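Local coordinates for protein ribonuclease S-F11 (Nicotiana alata, PDB 1IOO) that cleaves RNA as a T2-family ribonuclease and takes part in the self-incompatibility by which the flower rejects its own pollen, at residues Gln6-Trp11 / Thr30-Trp35. Residues are numbered along the deposited sequence; the frame is centred on the assembly and turned at random.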
ATOM      1  N   GLN A   6       5.129   5.045   5.472  1.00  9.14           N
ATOM      2  CA  GLN A   6       3.754   4.821   5.085  1.00 10.12           C
ATOM      3  C   GLN A   6       3.598   3.510   4.339  1.00  9.57           C
ATOM      4  O   GLN A   6       4.151   3.332   3.253  1.00  9.71           O
ATOM      5  CB  GLN A   6       3.218   5.961   4.205  1.00 11.93           C
ATOM      6  CG  GLN A   6       1.760   5.714   3.818  1.00 14.57           C
ATOM      7  CD  GLN A   6       1.169   6.768   2.911  1.00 18.92           C
ATOM      8  OE1 GLN A   6      -0.011   6.704   2.566  1.00 23.28           O
ATOM      9  NE2 GLN A   6       1.981   7.742   2.515  1.00 23.46           N
ATOM     10  N   LEU A   7       2.896   2.566   4.955  1.00  8.76           N
ATOM     11  CA  LEU A   7       2.587   1.324   4.278  1.00  9.28           C
ATOM     12  C   LEU A   7       1.374   1.548   3.396  1.00  9.09           C
ATOM     13  O   LEU A   7       0.305   1.921   3.890  1.00  9.47           O
ATOM     14  CB  LEU A   7       2.289   0.205   5.285  1.00  9.65           C
ATOM     15  CG  LEU A   7       1.867  -1.132   4.659  1.00  9.17           C
ATOM     16  CD1 LEU A   7       3.070  -1.810   4.014  1.00 10.78           C
ATOM     17  CD2 LEU A   7       1.264  -2.034   5.728  1.00 10.95           C
ATOM     18  N   VAL A   8       1.548   1.388   2.091  1.00  8.59           N
ATOM     19  CA  VAL A   8       0.452   1.595   1.163  1.00  8.64           C
ATOM     20  C   VAL A   8      -0.093   0.275   0.670  1.00  9.10           C
ATOM     21  O   VAL A   8       0.616  -0.498   0.024  1.00  9.39           O
ATOM     22  CB  VAL A   8       0.888   2.442  -0.046  1.00  9.61           C
ATOM     23  CG1 VAL A   8      -0.306   2.687  -0.969  1.00 11.07           C
ATOM     24  CG2 VAL A   8       1.476   3.759   0.440  1.00 11.09           C
ATOM     25  N   LEU A   9      -1.353   0.015   0.994  1.00  8.22           N
ATOM     26  CA  LEU A   9      -2.010  -1.219   0.589  1.00  9.43           C
ATOM     27  C   LEU A   9      -3.005  -0.963  -0.530  1.00  9.95           C
ATOM     28  O   LEU A   9      -3.866  -0.087  -0.431  1.00  9.84           O
ATOM     29  CB  LEU A   9      -2.735  -1.857   1.778  1.00 10.79           C
ATOM     30  CG  LEU A   9      -1.838  -2.249   2.961  1.00  8.82           C
ATOM     31  CD1 LEU A   9      -2.705  -2.749   4.109  1.00 12.68           C
ATOM     32  CD2 LEU A   9      -0.838  -3.320   2.547  1.00 13.45           C
ATOM     33  N   THR A  10      -2.874  -1.744  -1.592  1.00  9.23           N
ATOM     34  CA  THR A  10      -3.732  -1.634  -2.758  1.00 11.12           C
ATOM     35  C   THR A  10      -4.927  -2.576  -2.669  1.00 10.75           C
ATOM     36  O   THR A  10      -4.812  -3.695  -2.174  1.00  9.49           O
ATOM     37  CB  THR A  10      -2.983  -2.075  -4.038  1.00 13.05           C
ATOM     38  OG1 THR A  10      -1.910  -1.173  -4.319  1.00 18.66           O
ATOM     39  CG2 THR A  10      -3.939  -2.152  -5.221  1.00 15.82           C
ATOM     40  N   TRP A  11      -6.083  -2.090  -3.101  1.00 10.32           N
ATOM     41  CA  TRP A  11      -7.237  -2.951  -3.264  1.00  9.12           C
ATOM     42  C   TRP A  11      -7.237  -3.404  -4.722  1.00  9.06           C
ATOM     43  O   TRP A  11      -7.571  -2.628  -5.612  1.00  8.54           O
ATOM     44  CB  TRP A  11      -8.532  -2.202  -2.921  1.00  9.60           C
ATOM     45  CG  TRP A  11      -9.776  -3.047  -3.074  1.00  9.56           C
ATOM     46  CD1 TRP A  11     -10.875  -2.751  -3.828  1.00 10.49           C
ATOM     47  CD2 TRP A  11     -10.030  -4.332  -2.481  1.00  9.39           C
ATOM     48  NE1 TRP A  11     -11.794  -3.767  -3.747  1.00 11.51           N
ATOM     49  CE2 TRP A  11     -11.303  -4.751  -2.929  1.00  9.49           C
ATOM     50  CE3 TRP A  11      -9.306  -5.167  -1.616  1.00  8.12           C
ATOM     51  CZ2 TRP A  11     -11.869  -5.971  -2.545  1.00 10.38           C
ATOM     52  CZ3 TRP A  11      -9.867  -6.385  -1.233  1.00 10.23           C
ATOM     53  CH2 TRP A  11     -11.139  -6.773  -1.701  1.00  9.97           C
ATOM     54  N   THR A  30      -3.177  -5.945  -1.124  1.00  8.97           N
ATOM     55  CA  THR A  30      -1.792  -6.284  -1.394  1.00  8.29           C
ATOM     56  C   THR A  30      -0.923  -5.060  -1.188  1.00  8.05           C
ATOM     57  O   THR A  30      -1.429  -3.942  -1.125  1.00  7.79           O
ATOM     58  CB  THR A  30      -1.589  -6.797  -2.829  1.00  9.84           C
ATOM     59  OG1 THR A  30      -2.012  -5.793  -3.753  1.00  9.47           O
ATOM     60  CG2 THR A  30      -2.380  -8.077  -3.056  1.00 10.34           C
ATOM     61  N   ILE A  31       0.380  -5.264  -1.058  1.00  8.29           N
ATOM     62  CA  ILE A  31       1.285  -4.148  -0.843  1.00  7.45           C
ATOM     63  C   ILE A  31       1.570  -3.398  -2.138  1.00  7.58           C
ATOM     64  O   ILE A  31       1.881  -4.005  -3.165  1.00  9.55           O
ATOM     65  CB  ILE A  31       2.638  -4.622  -0.298  1.00  7.78           C
ATOM     66  CG1 ILE A  31       2.442  -5.336   1.038  1.00  7.96           C
ATOM     67  CG2 ILE A  31       3.587  -3.433  -0.163  1.00  7.45           C
ATOM     68  CD1 ILE A  31       3.663  -6.120   1.485  1.00 11.91           C
ATOM     69  N   HIS A  32       1.429  -2.076  -2.088  1.00  8.36           N
ATOM     70  CA  HIS A  32       1.774  -1.226  -3.224  1.00 10.54           C
ATOM     71  C   HIS A  32       3.143  -0.626  -2.990  1.00 11.60           C
ATOM     72  O   HIS A  32       3.944  -0.460  -3.914  1.00 12.92           O
ATOM     73  CB  HIS A  32       0.768  -0.090  -3.392  1.00 13.36           C
ATOM     74  CG  HIS A  32       1.104   0.837  -4.516  1.00 18.92           C
ATOM     75  ND1 HIS A  32       1.247   0.404  -5.817  1.00 21.56           N
ATOM     76  CD2 HIS A  32       1.347   2.169  -4.534  1.00 22.12           C
ATOM     77  CE1 HIS A  32       1.566   1.430  -6.587  1.00 22.55           C
ATOM     78  NE2 HIS A  32       1.633   2.512  -5.833  1.00 24.19           N
ATOM     79  N   GLY A  33       3.410  -0.317  -1.727  1.00 10.11           N
ATOM     80  CA  GLY A  33       4.695   0.229  -1.351  1.00 10.45           C
ATOM     81  C   GLY A  33       4.842   0.506   0.131  1.00 10.67           C
ATOM     82  O   GLY A  33       3.909   0.377   0.927  1.00 10.60           O
ATOM     83  N   LEU A  34       6.076   0.831   0.495  1.00  9.29           N
ATOM     84  CA  LEU A  34       6.447   1.232   1.841  1.00  9.08           C
ATOM     85  C   LEU A  34       7.293   2.474   1.711  1.00  9.37           C
ATOM     86  O   LEU A  34       8.476   2.395   1.372  1.00 10.31           O
ATOM     87  CB  LEU A  34       7.217   0.101   2.538  1.00  9.22           C
ATOM     88  CG  LEU A  34       7.607   0.326   4.004  1.00  9.36           C
ATOM     89  CD1 LEU A  34       6.370   0.634   4.838  1.00 12.38           C
ATOM     90  CD2 LEU A  34       8.324  -0.907   4.541  1.00 11.14           C
ATOM     91  N   TRP A  35       6.682   3.629   1.948  1.00  9.91           N
ATOM     92  CA  TRP A  35       7.348   4.889   1.633  1.00 10.61           C
ATOM     93  C   TRP A  35       7.851   5.684   2.831  1.00 10.09           C
ATOM     94  O   TRP A  35       7.070   6.159   3.658  1.00 11.26           O
ATOM     95  CB  TRP A  35       6.395   5.790   0.830  1.00 11.41           C
ATOM     96  CG  TRP A  35       5.787   5.140  -0.378  1.00 14.21           C
ATOM     97  CD1 TRP A  35       6.278   4.073  -1.071  1.00 14.37           C
ATOM     98  CD2 TRP A  35       4.591   5.540  -1.054  1.00 17.46           C
ATOM     99  NE1 TRP A  35       5.461   3.784  -2.140  1.00 16.25           N
ATOM    100  CE2 TRP A  35       4.418   4.669  -2.150  1.00 15.73           C
ATOM    101  CE3 TRP A  35       3.646   6.551  -0.840  1.00 19.16           C
ATOM    102  CZ2 TRP A  35       3.335   4.777  -3.032  1.00 18.60           C
ATOM    103  CZ3 TRP A  35       2.568   6.659  -1.719  1.00 19.35           C
ATOM    104  CH2 TRP A  35       2.427   5.776  -2.798  1.00 18.98           C
TER
HETATM  105  O   HOH W   1       0.145  -2.758  -6.261  1.00 26.73           O
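Strands Gln6-Thr10 and Thr30-Trp35 run antiparallel at 139°, and their regular pairing is broken where His32 and Gly33 both face Val8. There Val8 O accepts two N-H groups, His32 N at 2.8 Å and, weakly, Gly33 N at 3.3 Å: a classic beta bulge. The bulge puts the side chain of His32, the proton donor, on the same face as those of Val8, Thr10 and Trp35. On that face Val8 CG2 sits over the six-membered ring of Trp35, 3.6 Å from its centroid and 7° off the normal, a CH-pi contact. Val8 CG1, anti to the backbone N (chi1 -178°), leans the other way and meets the edge of the His32 imidazole. Thr10 OG1 packs tightly on His32 CB (3.0 Å), and a water bridges this hydroxyl to His32 ND1, weakly at the histidine end. This is the active-site face of the RNase T2 sheet; the proton acceptor His91 stacks on Trp35. An alanine in place of Trp35 would probably leave Val8 CG2 facing a gap and His91 without its stacking partner. On the reverse face, Leu7 CB meets Leu34 CD1 and Leu9 CD2 meets Ile31 CG1, both at 4.1 Å, where helix 101-113 packs over them.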